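389aa long hypothetical nucleolar protein (Pyrococcus horikoshii, PDB 5ZVE) transfers a methyl group from S-adenosyl-L-methionine to the C5 position of cytosine 72 in several tRNAs. Local coordinates at residues E99-G104 with V156-P161; D82-K87 with V135-A140; I127-G132 with P283-E288; P89-N94 with K117-G122. All blocks are in the same frame, centred on the assembly; numbering follows the deposited sequence.

Interaction 1. Residues E99-G104 with V156-P161; sequences ESVYQG and VEVTLP
V101 and P161 meet where the end of helix 95-101 rests on strand 154-161 in the PUA domain, a compact beta fold found in RNA-modifying enzymes. CB of P161 lies 3.4 Å from the backbone O of V101. The same CB is 3.7 Å from CA of G104, and CG of the proline ring also touches that CA. The ring therefore packs on the backbone of the last turn rather than on a side chain. V101 adds an apolar contact: its CG1 is 4.0 Å from CG2 of V158. That methyl of V101 is anti to the backbone N (chi1 168°), and it meets both methyls of V158. All four touching residues are buried.

The next shell fixes the helix end. The chain makes a type I turn from V101 to G104, and G104 closes it as a Schellman motif with a positive phi of 117°. Its N bonds to O of V101 at 2.9 Å, so this oxygen is held by the turn while P161 packs against it. A beta bulge at T159 and L160, opposite I137, lies just before P161. Further out, V101 and V158 both pack on I127 of strand 124-128. Within the helix end, NE2 of Q103 reaches back to O of E99 at 2.9 Å, from above the carbonyl plane.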
loop_
_atom_site.group_PDB
_atom_site.type_symbol
_atom_site.label_atom_id
_atom_site.label_comp_id
_atom_site.label_asym_id
_atom_site.label_seq_id
_atom_site.Cartn_x
_atom_site.Cartn_y
_atom_site.Cartn_z
ATOM N N GLU A 99 0.441 -14.786 -4.309
ATOM C CA GLU A 99 -0.308 -13.594 -3.916
ATOM C C GLU A 99 -0.834 -12.834 -5.138
ATOM O O GLU A 99 -1.908 -12.237 -5.092
ATOM C CB GLU A 99 0.559 -12.673 -3.047
ATOM C CG GLU A 99 -0.132 -11.378 -2.629
ATOM C CD GLU A 99 0.763 -10.459 -1.810
ATOM O OE1 GLU A 99 1.505 -10.967 -0.944
ATOM O OE2 GLU A 99 0.706 -9.226 -2.014
ATOM N N SER A 100 -0.075 -12.853 -6.229
ATOM C CA SER A 100 -0.498 -12.171 -7.445
ATOM C C SER A 100 -1.585 -12.973 -8.177
ATOM O O SER A 100 -2.566 -12.400 -8.648
ATOM C CB SER A 100 0.707 -11.914 -8.354
ATOM O OG SER A 100 1.333 -13.128 -8.715
ATOM N N VAL A 101 -1.412 -14.293 -8.250
ATOM C CA VAL A 101 -2.430 -15.195 -8.797
ATOM C C VAL A 101 -3.752 -15.070 -8.034
ATOM O O VAL A 101 -4.833 -15.057 -8.624
ATOM C CB VAL A 101 -1.945 -16.666 -8.757
ATOM C CG1 VAL A 101 -3.084 -17.636 -9.033
ATOM C CG2 VAL A 101 -0.799 -16.877 -9.739
ATOM N N TYR A 102 -3.636 -14.966 -6.715
ATOM C CA TYR A 102 -4.746 -14.725 -5.798
ATOM C C TYR A 102 -5.581 -13.507 -6.200
ATOM O O TYR A 102 -6.752 -13.397 -5.840
ATOM C CB TYR A 102 -4.179 -14.540 -4.386
ATOM C CG TYR A 102 -5.160 -14.535 -3.229
ATOM C CD1 TYR A 102 -5.825 -15.692 -2.849
ATOM C CD2 TYR A 102 -5.354 -13.391 -2.465
ATOM C CE1 TYR A 102 -6.695 -15.700 -1.777
ATOM C CE2 TYR A 102 -6.218 -13.391 -1.387
ATOM C CZ TYR A 102 -6.884 -14.548 -1.048
ATOM O OH TYR A 102 -7.746 -14.556 0.025
ATOM N N GLN A 103 -4.970 -12.593 -6.949
ATOM C CA GLN A 103 -5.642 -11.365 -7.348
ATOM C C GLN A 103 -5.853 -11.285 -8.859
ATOM O O GLN A 103 -6.312 -10.269 -9.370
ATOM C CB GLN A 103 -4.846 -10.154 -6.856
ATOM C CG GLN A 103 -4.467 -10.269 -5.395
ATOM C CD GLN A 103 -3.578 -9.142 -4.924
ATOM O OE1 GLN A 103 -3.946 -7.974 -5.005
ATOM N NE2 GLN A 103 -2.394 -9.490 -4.428
ATOM N N GLY A 104 -5.508 -12.354 -9.572
ATOM C CA GLY A 104 -5.843 -12.455 -10.984
ATOM C C GLY A 104 -4.682 -12.518 -11.959
ATOM O O GLY A 104 -4.896 -12.618 -13.164
ATOM N N VAL A 156 0.888 -21.312 -16.108
ATOM C CA VAL A 156 -0.536 -21.589 -15.979
ATOM C C VAL A 156 -1.335 -20.353 -16.349
ATOM O O VAL A 156 -1.140 -19.282 -15.779
ATOM C CB VAL A 156 -0.922 -22.029 -14.552
ATOM C CG1 VAL A 156 -2.414 -22.313 -14.472
ATOM C CG2 VAL A 156 -0.121 -23.251 -14.126
ATOM N N GLU A 157 -2.235 -20.505 -17.312
ATOM C CA GLU A 157 -3.204 -19.463 -17.591
ATOM C C GLU A 157 -4.291 -19.547 -16.537
ATOM O O GLU A 157 -5.050 -20.516 -16.495
ATOM C CB GLU A 157 -3.786 -19.613 -19.001
ATOM C CG GLU A 157 -4.850 -18.592 -19.351
ATOM C CD GLU A 157 -5.458 -18.836 -20.721
ATOM O OE1 GLU A 157 -4.972 -19.732 -21.442
ATOM O OE2 GLU A 157 -6.414 -18.125 -21.082
ATOM N N VAL A 158 -4.348 -18.539 -15.671
ATOM C CA VAL A 158 -5.281 -18.551 -14.552
ATOM C C VAL A 158 -6.636 -18.019 -15.015
ATOM O O VAL A 158 -6.826 -16.818 -15.184
ATOM C CB VAL A 158 -4.746 -17.722 -13.359
ATOM C CG1 VAL A 158 -5.708 -17.773 -12.186
ATOM C CG2 VAL A 158 -3.385 -18.243 -12.931
ATOM N N THR A 159 -7.568 -18.940 -15.225
ATOM C CA THR A 159 -8.895 -18.627 -15.723
ATOM C C THR A 159 -9.895 -18.504 -14.585
ATOM O O THR A 159 -11.004 -18.011 -14.771
ATOM C CB THR A 159 -9.380 -19.703 -16.698
ATOM O OG1 THR A 159 -9.340 -20.976 -16.040
ATOM C CG2 THR A 159 -8.483 -19.747 -17.922
ATOM N N LEU A 160 -9.508 -18.985 -13.411
ATOM C CA LEU A 160 -10.349 -18.849 -12.233
ATOM C C LEU A 160 -9.519 -18.492 -11.011
ATOM O O LEU A 160 -9.258 -19.340 -10.156
ATOM C CB LEU A 160 -11.135 -20.137 -11.976
ATOM C CG LEU A 160 -12.271 -19.994 -10.961
ATOM C CD1 LEU A 160 -13.388 -19.113 -11.520
ATOM C CD2 LEU A 160 -12.795 -21.364 -10.570
ATOM N N PRO A 161 -9.086 -17.229 -10.930
ATOM C CA PRO A 161 -8.411 -16.747 -9.726
ATOM C C PRO A 161 -9.396 -16.669 -8.567
ATOM O O PRO A 161 -10.592 -16.565 -8.805
ATOM C CB PRO A 161 -7.915 -15.361 -10.134
ATOM C CG PRO A 161 -8.914 -14.909 -11.146
ATOM C CD PRO A 161 -9.290 -16.151 -11.916
#

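Interaction 2. Residues D82-K87 with V135-A140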
loop_
_atom_site.group_PDB
_atom_site.type_symbol
_atom_site.label_atom_id
_atom_site.label_comp_id
_atom_site.label_asym_id
_atom_site.label_seq_id
_atom_site.Cartn_x
_atom_site.Cartn_y
_atom_site.Cartn_z
ATOM N N ASP A 82 -14.213 -21.159 0.284
ATOM C CA ASP A 82 -12.984 -21.289 1.053
ATOM C C ASP A 82 -12.622 -22.751 1.292
ATOM O O ASP A 82 -11.456 -23.078 1.503
ATOM C CB ASP A 82 -13.112 -20.554 2.385
ATOM C CG ASP A 82 -13.061 -19.049 2.223
ATOM O OD1 ASP A 82 -13.034 -18.576 1.068
ATOM O OD2 ASP A 82 -13.055 -18.340 3.250
ATOM N N ASP A 83 -13.621 -23.628 1.253
ATOM C CA ASP A 83 -13.395 -25.052 1.492
ATOM C C ASP A 83 -13.312 -25.871 0.205
ATOM O O ASP A 83 -13.158 -27.090 0.260
ATOM C CB ASP A 83 -14.495 -25.629 2.385
ATOM C CG ASP A 83 -15.852 -25.638 1.709
ATOM O OD1 ASP A 83 -16.045 -24.866 0.745
ATOM O OD2 ASP A 83 -16.722 -26.428 2.133
ATOM N N PHE A 84 -13.434 -25.203 -0.941
ATOM C CA PHE A 84 -13.453 -25.877 -2.240
ATOM C C PHE A 84 -12.253 -26.805 -2.439
ATOM O O PHE A 84 -11.104 -26.394 -2.280
ATOM C CB PHE A 84 -13.501 -24.851 -3.374
ATOM C CG PHE A 84 -13.604 -25.465 -4.744
ATOM C CD1 PHE A 84 -14.534 -26.458 -5.004
ATOM C CD2 PHE A 84 -12.771 -25.053 -5.768
ATOM C CE1 PHE A 84 -14.634 -27.024 -6.263
ATOM C CE2 PHE A 84 -12.866 -25.620 -7.024
ATOM C CZ PHE A 84 -13.798 -26.605 -7.272
ATOM N N GLU A 85 -12.533 -28.059 -2.775
ATOM C CA GLU A 85 -11.486 -29.049 -3.022
ATOM C C GLU A 85 -11.552 -29.557 -4.452
ATOM O O GLU A 85 -12.146 -30.602 -4.720
ATOM C CB GLU A 85 -11.595 -30.223 -2.049
ATOM C CG GLU A 85 -11.388 -29.850 -0.594
ATOM C CD GLU A 85 -10.457 -30.814 0.119
ATOM O OE1 GLU A 85 -10.355 -31.983 -0.318
ATOM O OE2 GLU A 85 -9.825 -30.401 1.116
ATOM N N PRO A 86 -10.942 -28.812 -5.382
ATOM C CA PRO A 86 -10.962 -29.216 -6.789
ATOM C C PRO A 86 -10.263 -30.554 -6.996
ATOM O O PRO A 86 -9.250 -30.816 -6.355
ATOM C CB PRO A 86 -10.204 -28.086 -7.492
ATOM C CG PRO A 86 -9.357 -27.472 -6.429
ATOM C CD PRO A 86 -10.136 -27.600 -5.158
ATOM N N LYS A 87 -10.807 -31.390 -7.871
ATOM C CA LYS A 87 -10.184 -32.667 -8.187
ATOM C C LYS A 87 -9.195 -32.465 -9.322
ATOM O O LYS A 87 -9.448 -32.846 -10.460
ATOM C CB LYS A 87 -11.237 -33.704 -8.562
ATOM C CG LYS A 87 -12.243 -33.957 -7.457
ATOM C CD LYS A 87 -11.559 -34.492 -6.209
ATOM C CE LYS A 87 -12.576 -35.013 -5.205
ATOM N NZ LYS A 87 -13.457 -36.062 -5.796
ATOM N N VAL A 135 -5.249 -20.575 -4.286
ATOM C CA VAL A 135 -5.270 -19.185 -4.722
ATOM C C VAL A 135 -5.829 -19.025 -6.123
ATOM O O VAL A 135 -6.138 -17.914 -6.553
ATOM C CB VAL A 135 -3.862 -18.564 -4.676
ATOM C CG1 VAL A 135 -3.309 -18.629 -3.262
ATOM C CG2 VAL A 135 -2.931 -19.267 -5.656
ATOM N N GLY A 136 -5.990 -20.137 -6.829
ATOM C CA GLY A 136 -6.487 -20.067 -8.186
ATOM C C GLY A 136 -6.547 -21.392 -8.911
ATOM O O GLY A 136 -5.929 -22.375 -8.506
ATOM N N ILE A 137 -7.319 -21.394 -9.993
ATOM C CA ILE A 137 -7.484 -22.541 -10.874
ATOM C C ILE A 137 -7.299 -22.064 -12.309
ATOM O O ILE A 137 -7.683 -20.950 -12.643
ATOM C CB ILE A 137 -8.868 -23.197 -10.689
ATOM C CG1 ILE A 137 -8.936 -23.885 -9.325
ATOM C CG2 ILE A 137 -9.140 -24.218 -11.774
ATOM C CD1 ILE A 137 -10.312 -24.357 -8.967
ATOM N N GLY A 138 -6.685 -22.887 -13.150
ATOM C CA GLY A 138 -6.389 -22.472 -14.504
ATOM C C GLY A 138 -5.973 -23.623 -15.393
ATOM O O GLY A 138 -6.210 -24.790 -15.073
ATOM N N ILE A 139 -5.353 -23.286 -16.520
ATOM C CA ILE A 139 -4.983 -24.273 -17.530
ATOM C C ILE A 139 -3.477 -24.200 -17.778
ATOM O O ILE A 139 -2.932 -23.131 -18.067
ATOM C CB ILE A 139 -5.748 -24.066 -18.873
ATOM C CG1 ILE A 139 -7.191 -24.575 -18.786
ATOM C CG2 ILE A 139 -5.073 -24.831 -19.998
ATOM C CD1 ILE A 139 -8.139 -23.737 -17.960
ATOM N N ALA A 140 -2.808 -25.339 -17.644
ATOM C CA ALA A 140 -1.365 -25.413 -17.835
ATOM C C ALA A 140 -0.993 -25.138 -19.288
ATOM O O ALA A 140 -1.593 -25.689 -20.206
ATOM C CB ALA A 140 -0.838 -26.773 -17.404
#
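I137 meets F84 and P86 through a single atom, its terminal methyl CD1. The tight part is the approach to the phenyl ring of F84, with CE2 only 3.4 Å from CD1 of I137. The methyl comes in at the ring edge, in the ring plane, and the two side chains cross at about a right angle. P86 is the looser partner: its CB is 4.0 Å from CD1 of I137, and its CG is at a similar distance. An extended side chain carries the methyl out to both partners, with chi2 of I137 at 171°.

The loop also packs on itself here. N of P86 sits 3.9 Å above the F84 ring plane, over its centre, so one ring face lies against the loop backbone. P86 and I137 are buried. F84 is exposed and lies on the solvent side, together with D82, D83, E85 and K87. These four charged residues make no contact with the strand, though D82 forms a salt bridge with K162.

L134 packs on both F84 and P86, and L88 and L160 touch I137. The loop 82-87 follows strand 70-74 of the antiparallel sheet. Here this irregular connection packs by apolar contacts on strand 134-140 of the mixed beta sheet of the PUA domain.

Interaction 3. Residues I127-G132 with P283-E288; sequences IRDPKG and PKLWEE
W286 and D129 share the hydrogen bond of this contact. NE1 of W286 donates to OD2 of D129 at 2.6 Å, with an N-H...O angle of 157°. The oxygen uses its syn lone pair and lies in the plane of the indole. Carboxylate and ring are nearly coplanar, 28° apart. The other oxygen, OD1, accepts from N of K131 at 2.9 Å and makes an Asx turn. It also accepts from N of L133. Both carboxylate oxygens are thus engaged, which fixes the rotation of the group.

The loop 129-132 is a type I turn after strand 124-128 of the PUA domain, while W286 belongs to the methyltransferase part of the chain. The contact therefore joins two domains.

K131 supplies the contacts over the ring face. Its chain is extended beyond CG and runs along one face of the indole. CD sits 3.5 Å from the centroid of the five-membered ring of W286, 8° off the normal, a CH-pi contact. NZ lies 4.4 Å from the same centroid in an off-centre cation-pi contact. R30 makes a second cation-pi contact with W286.

L285 adds a loose van der Waals contact: its CD2 is 4.1 Å from OD2 of D129.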
loop_
_atom_site.group_PDB
_atom_site.type_symbol
_atom_site.label_atom_id
_atom_site.label_comp_id
_atom_site.label_asym_id
_atom_site.label_seq_id
_atom_site.Cartn_x
_atom_site.Cartn_y
_atom_site.Cartn_z
ATOM N N ILE A 127 -3.885 -24.107 -8.279
ATOM C CA ILE A 127 -2.671 -23.455 -7.823
ATOM C C ILE A 127 -2.743 -23.173 -6.329
ATOM O O ILE A 127 -3.675 -22.525 -5.846
ATOM C CB ILE A 127 -2.410 -22.143 -8.573
ATOM C CG1 ILE A 127 -2.340 -22.401 -10.080
ATOM C CG2 ILE A 127 -1.127 -21.487 -8.074
ATOM C CD1 ILE A 127 -2.329 -21.143 -10.907
ATOM N N ARG A 128 -1.749 -23.668 -5.606
ATOM C CA ARG A 128 -1.661 -23.440 -4.173
ATOM C C ARG A 128 -0.345 -22.785 -3.791
ATOM O O ARG A 128 0.670 -22.975 -4.461
ATOM C CB ARG A 128 -1.837 -24.754 -3.417
ATOM C CG ARG A 128 -3.293 -25.079 -3.160
ATOM C CD ARG A 128 -3.464 -26.510 -2.744
ATOM N NE ARG A 128 -4.813 -27.001 -3.010
ATOM C CZ ARG A 128 -5.811 -26.934 -2.138
ATOM N NH1 ARG A 128 -5.610 -26.398 -0.942
ATOM N NH2 ARG A 128 -7.007 -27.412 -2.453
ATOM N N ASP A 129 -0.376 -21.998 -2.721
ATOM C CA ASP A 129 0.834 -21.393 -2.185
ATOM C C ASP A 129 1.603 -22.463 -1.402
ATOM O O ASP A 129 1.087 -23.575 -1.240
ATOM C CB ASP A 129 0.476 -20.150 -1.344
ATOM C CG ASP A 129 0.021 -20.471 0.077
ATOM O OD1 ASP A 129 -0.256 -21.639 0.424
ATOM O OD2 ASP A 129 -0.085 -19.500 0.856
ATOM N N PRO A 130 2.831 -22.149 -0.922
ATOM C CA PRO A 130 3.610 -23.218 -0.279
ATOM C C PRO A 130 2.966 -23.806 0.982
ATOM O O PRO A 130 3.398 -24.860 1.436
ATOM C CB PRO A 130 4.930 -22.521 0.072
ATOM C CG PRO A 130 5.042 -21.412 -0.909
ATOM C CD PRO A 130 3.639 -20.926 -1.103
ATOM N N LYS A 131 1.940 -23.151 1.514
ATOM C CA LYS A 131 1.268 -23.630 2.718
ATOM C C LYS A 131 -0.121 -24.199 2.432
ATOM O O LYS A 131 -0.926 -24.366 3.348
ATOM C CB LYS A 131 1.158 -22.502 3.743
ATOM C CG LYS A 131 2.491 -22.002 4.255
ATOM C CD LYS A 131 2.299 -20.896 5.286
ATOM C CE LYS A 131 3.633 -20.322 5.726
ATOM N NZ LYS A 131 3.486 -19.273 6.771
ATOM N N GLY A 132 -0.411 -24.484 1.166
ATOM C CA GLY A 132 -1.648 -25.163 0.823
ATOM C C GLY A 132 -2.859 -24.276 0.595
ATOM O O GLY A 132 -3.967 -24.779 0.390
ATOM N N PRO A 283 -3.596 -8.108 0.006
ATOM C CA PRO A 283 -4.144 -9.193 0.821
ATOM C C PRO A 283 -3.103 -9.753 1.782
ATOM O O PRO A 283 -1.906 -9.661 1.514
ATOM C CB PRO A 283 -4.541 -10.237 -0.219
ATOM C CG PRO A 283 -3.546 -10.049 -1.304
ATOM C CD PRO A 283 -3.209 -8.579 -1.335
ATOM N N LYS A 284 -3.565 -10.307 2.894
ATOM C CA LYS A 284 -2.678 -10.887 3.888
ATOM C C LYS A 284 -2.865 -12.402 3.914
ATOM O O LYS A 284 -3.682 -12.923 4.675
ATOM C CB LYS A 284 -2.946 -10.278 5.265
ATOM C CG LYS A 284 -1.938 -10.660 6.329
ATOM C CD LYS A 284 -0.560 -10.092 6.037
ATOM C CE LYS A 284 -0.551 -8.582 6.203
ATOM N NZ LYS A 284 0.835 -8.032 6.180
ATOM N N LEU A 285 -2.127 -13.100 3.053
ATOM C CA LEU A 285 -2.199 -14.556 2.975
ATOM C C LEU A 285 -1.704 -15.184 4.280
ATOM O O LEU A 285 -2.388 -16.019 4.869
ATOM C CB LEU A 285 -1.392 -15.079 1.782
ATOM C CG LEU A 285 -2.073 -15.069 0.405
ATOM C CD1 LEU A 285 -2.392 -13.659 -0.069
ATOM C CD2 LEU A 285 -1.226 -15.799 -0.627
ATOM N N TRP A 286 -0.512 -14.788 4.718
ATOM C CA TRP A 286 0.026 -15.231 6.001
ATOM C C TRP A 286 0.768 -14.089 6.667
ATOM O O TRP A 286 1.725 -13.555 6.108
ATOM C CB TRP A 286 0.964 -16.432 5.834
ATOM C CG TRP A 286 0.348 -17.572 5.083
ATOM C CD1 TRP A 286 0.514 -17.862 3.766
ATOM C CD2 TRP A 286 -0.543 -18.563 5.607
ATOM N NE1 TRP A 286 -0.212 -18.979 3.433
ATOM C CE2 TRP A 286 -0.873 -19.426 4.544
ATOM C CE3 TRP A 286 -1.090 -18.805 6.868
ATOM C CZ2 TRP A 286 -1.729 -20.517 4.706
ATOM C CZ3 TRP A 286 -1.940 -19.886 7.026
ATOM C CH2 TRP A 286 -2.250 -20.731 5.952
ATOM N N GLU A 287 0.327 -13.715 7.863
ATOM C CA GLU A 287 0.971 -12.641 8.608
ATOM C C GLU A 287 2.199 -13.181 9.332
ATOM O O GLU A 287 2.083 -14.077 10.163
ATOM C CB GLU A 287 -0.000 -12.013 9.607
ATOM C CG GLU A 287 0.598 -10.873 10.422
ATOM C CD GLU A 287 1.019 -9.692 9.565
ATOM O OE1 GLU A 287 2.236 -9.517 9.345
ATOM O OE2 GLU A 287 0.129 -8.935 9.113
ATOM N N GLU A 288 3.374 -12.647 9.009
ATOM C CA GLU A 288 4.617 -13.128 9.611
ATOM C C GLU A 288 5.079 -12.279 10.792
ATOM O O GLU A 288 5.734 -12.783 11.706
ATOM C CB GLU A 288 5.729 -13.181 8.561
ATOM C CG GLU A 288 5.398 -14.027 7.338
ATOM C CD GLU A 288 5.208 -13.185 6.091
ATOM O OE1 GLU A 288 4.923 -11.976 6.234
ATOM O OE2 GLU A 288 5.341 -13.726 4.971
#

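Interaction 4. Residues P89-N94 with K117-G122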
loop_
_atom_site.group_PDB
_atom_site.type_symbol
_atom_site.label_atom_id
_atom_site.label_comp_id
_atom_site.label_asym_id
_atom_site.label_seq_id
_atom_site.Cartn_x
_atom_site.Cartn_y
_atom_site.Cartn_z
ATOM N N PRO A 89 -4.773 -31.825 -10.480
ATOM C CA PRO A 89 -3.362 -31.875 -10.092
ATOM C C PRO A 89 -2.900 -30.518 -9.549
ATOM O O PRO A 89 -3.405 -29.483 -9.976
ATOM C CB PRO A 89 -2.645 -32.227 -11.398
ATOM C CG PRO A 89 -3.583 -31.819 -12.476
ATOM C CD PRO A 89 -4.962 -32.031 -11.925
ATOM N N VAL A 90 -1.941 -30.527 -8.631
ATOM C CA VAL A 90 -1.552 -29.308 -7.934
ATOM C C VAL A 90 -0.301 -28.671 -8.537
ATOM O O VAL A 90 0.695 -29.352 -8.789
ATOM C CB VAL A 90 -1.307 -29.585 -6.429
ATOM C CG1 VAL A 90 -0.626 -28.399 -5.746
ATOM C CG2 VAL A 90 -2.613 -29.947 -5.733
ATOM N N VAL A 91 -0.373 -27.364 -8.783
ATOM C CA VAL A 91 0.822 -26.562 -9.012
ATOM C C VAL A 91 1.076 -25.712 -7.770
ATOM O O VAL A 91 0.184 -25.009 -7.297
ATOM C CB VAL A 91 0.698 -25.642 -10.243
ATOM C CG1 VAL A 91 1.957 -24.803 -10.396
ATOM C CG2 VAL A 91 0.450 -26.454 -11.500
ATOM N N VAL A 92 2.288 -25.793 -7.233
ATOM C CA VAL A 92 2.650 -24.996 -6.071
ATOM C C VAL A 92 3.412 -23.754 -6.513
ATOM O O VAL A 92 4.493 -23.854 -7.092
ATOM C CB VAL A 92 3.500 -25.794 -5.070
ATOM C CG1 VAL A 92 3.709 -24.986 -3.795
ATOM C CG2 VAL A 92 2.840 -27.127 -4.753
ATOM N N ALA A 93 2.834 -22.585 -6.247
ATOM C CA ALA A 93 3.477 -21.316 -6.559
ATOM C C ALA A 93 4.240 -20.837 -5.341
ATOM O O ALA A 93 3.822 -21.091 -4.215
ATOM C CB ALA A 93 2.444 -20.277 -6.990
ATOM N N ASN A 94 5.363 -20.161 -5.550
ATOM C CA ASN A 94 6.070 -19.584 -4.416
ATOM C C ASN A 94 5.256 -18.442 -3.814
ATOM O O ASN A 94 4.275 -17.989 -4.407
ATOM C CB ASN A 94 7.486 -19.126 -4.807
ATOM C CG ASN A 94 7.506 -17.933 -5.759
ATOM O OD1 ASN A 94 6.835 -16.921 -5.546
ATOM N ND2 ASN A 94 8.307 -18.046 -6.811
ATOM N N LYS A 117 3.568 -34.268 -11.235
ATOM C CA LYS A 117 4.342 -34.705 -12.393
ATOM C C LYS A 117 3.487 -35.151 -13.582
ATOM O O LYS A 117 3.992 -35.272 -14.697
ATOM C CB LYS A 117 5.289 -35.841 -11.986
ATOM C CG LYS A 117 6.087 -35.566 -10.718
ATOM C CD LYS A 117 7.522 -36.030 -10.872
ATOM C CE LYS A 117 8.406 -35.519 -9.740
ATOM N NZ LYS A 117 7.994 -36.031 -8.401
ATOM N N ASN A 118 2.196 -35.377 -13.356
ATOM C CA ASN A 118 1.302 -35.811 -14.431
ATOM C C ASN A 118 0.837 -34.670 -15.335
ATOM O O ASN A 118 0.150 -34.897 -16.333
ATOM C CB ASN A 118 0.074 -36.515 -13.849
ATOM C CG ASN A 118 0.325 -37.976 -13.539
ATOM O OD1 ASN A 118 1.246 -38.591 -14.076
ATOM N ND2 ASN A 118 -0.504 -38.544 -12.671
ATOM N N ILE A 119 1.222 -33.445 -14.994
ATOM C CA ILE A 119 0.683 -32.267 -15.661
ATOM C C ILE A 119 1.243 -32.057 -17.070
ATOM O O ILE A 119 2.457 -31.997 -17.270
ATOM C CB ILE A 119 0.952 -31.005 -14.829
ATOM C CG1 ILE A 119 0.182 -31.072 -13.509
ATOM C CG2 ILE A 119 0.578 -29.757 -15.614
ATOM C CD1 ILE A 119 0.381 -29.858 -12.626
ATOM N N LYS A 120 0.340 -31.929 -18.039
ATOM C CA LYS A 120 0.711 -31.631 -19.417
ATOM C C LYS A 120 -0.033 -30.385 -19.905
ATOM O O LYS A 120 -1.066 -30.014 -19.343
ATOM C CB LYS A 120 0.425 -32.837 -20.316
ATOM C CG LYS A 120 -0.965 -33.420 -20.137
ATOM C CD LYS A 120 -1.120 -34.779 -20.802
ATOM C CE LYS A 120 -2.561 -35.278 -20.709
ATOM N NZ LYS A 120 -3.021 -35.448 -19.297
ATOM N N GLU A 121 0.508 -29.729 -20.929
ATOM C CA GLU A 121 -0.130 -28.556 -21.520
ATOM C C GLU A 121 -1.606 -28.816 -21.807
ATOM O O GLU A 121 -1.962 -29.873 -22.314
ATOM C CB GLU A 121 0.584 -28.147 -22.810
ATOM C CG GLU A 121 -0.051 -26.951 -23.509
ATOM C CD GLU A 121 0.817 -26.387 -24.617
ATOM O OE1 GLU A 121 1.779 -27.073 -25.030
ATOM O OE2 GLU A 121 0.538 -25.254 -25.072
ATOM N N GLY A 122 -2.456 -27.855 -21.451
ATOM C CA GLY A 122 -3.890 -27.988 -21.638
ATOM C C GLY A 122 -4.635 -28.595 -20.463
ATOM O O GLY A 122 -5.863 -28.543 -20.412
#
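I119 points its CG1 branch at P89 and V91: chi1 of -65° sets CG1 anti to the carbonyl carbon, and chi2 of 180° extends the chain to CD1. In V91, chi1 of 178° sets CG1 anti to the backbone N. This leaves CG2 anti to the carbonyl carbon, facing the isoleucine. CD1 of I119 lies 3.6 Å from CG2 of V91, and the two side chains cross at about a right angle. Nearer the backbone, CG1 of I119 meets CB of P89 at 3.7 Å. CG of the proline ring touches CG1 as well. The isoleucine thus spans the start of the strand, with its middle on P89 and its end on V91.

The contact lies in the mixed sheet of the PUA domain. Strand 90-93 runs between strands 124-128 and 112-115, and segment 117-122 is the loop that connects these two neighbours. I119 folds back from this loop into the domain core, where V125 and M147 also touch both I119 and V91.

Around I119 the loop is polar and exposed. K120 makes a salt bridge with D123, and N of E121 bonds to OD1 of D143. CD1 of I119 also approaches O of V90, at 3.9 Å.

Interactions 1, 2, 3 and 4 all reach the mixed sheet of the PUA domain. Strands 154-161, 134-140, 124-128 and 90-93 lie side by side in it. Backbone bonds tie them: N of L160 to O of I137 at 2.8 Å joins interactions 1 and 2, N of I127 to O of G136 at 2.7 Å joins 2 and 3, and N of A93 to O of R128 at 2.8 Å joins 3 and 4. Centres of interactions 1 and 2 are about 10 Å apart, those of 3 and 4 about 18 Å. Interaction 3 alone includes a segment of the methyltransferase domain, which holds S-adenosyl-L-homocysteine. All four lie away from that pocket.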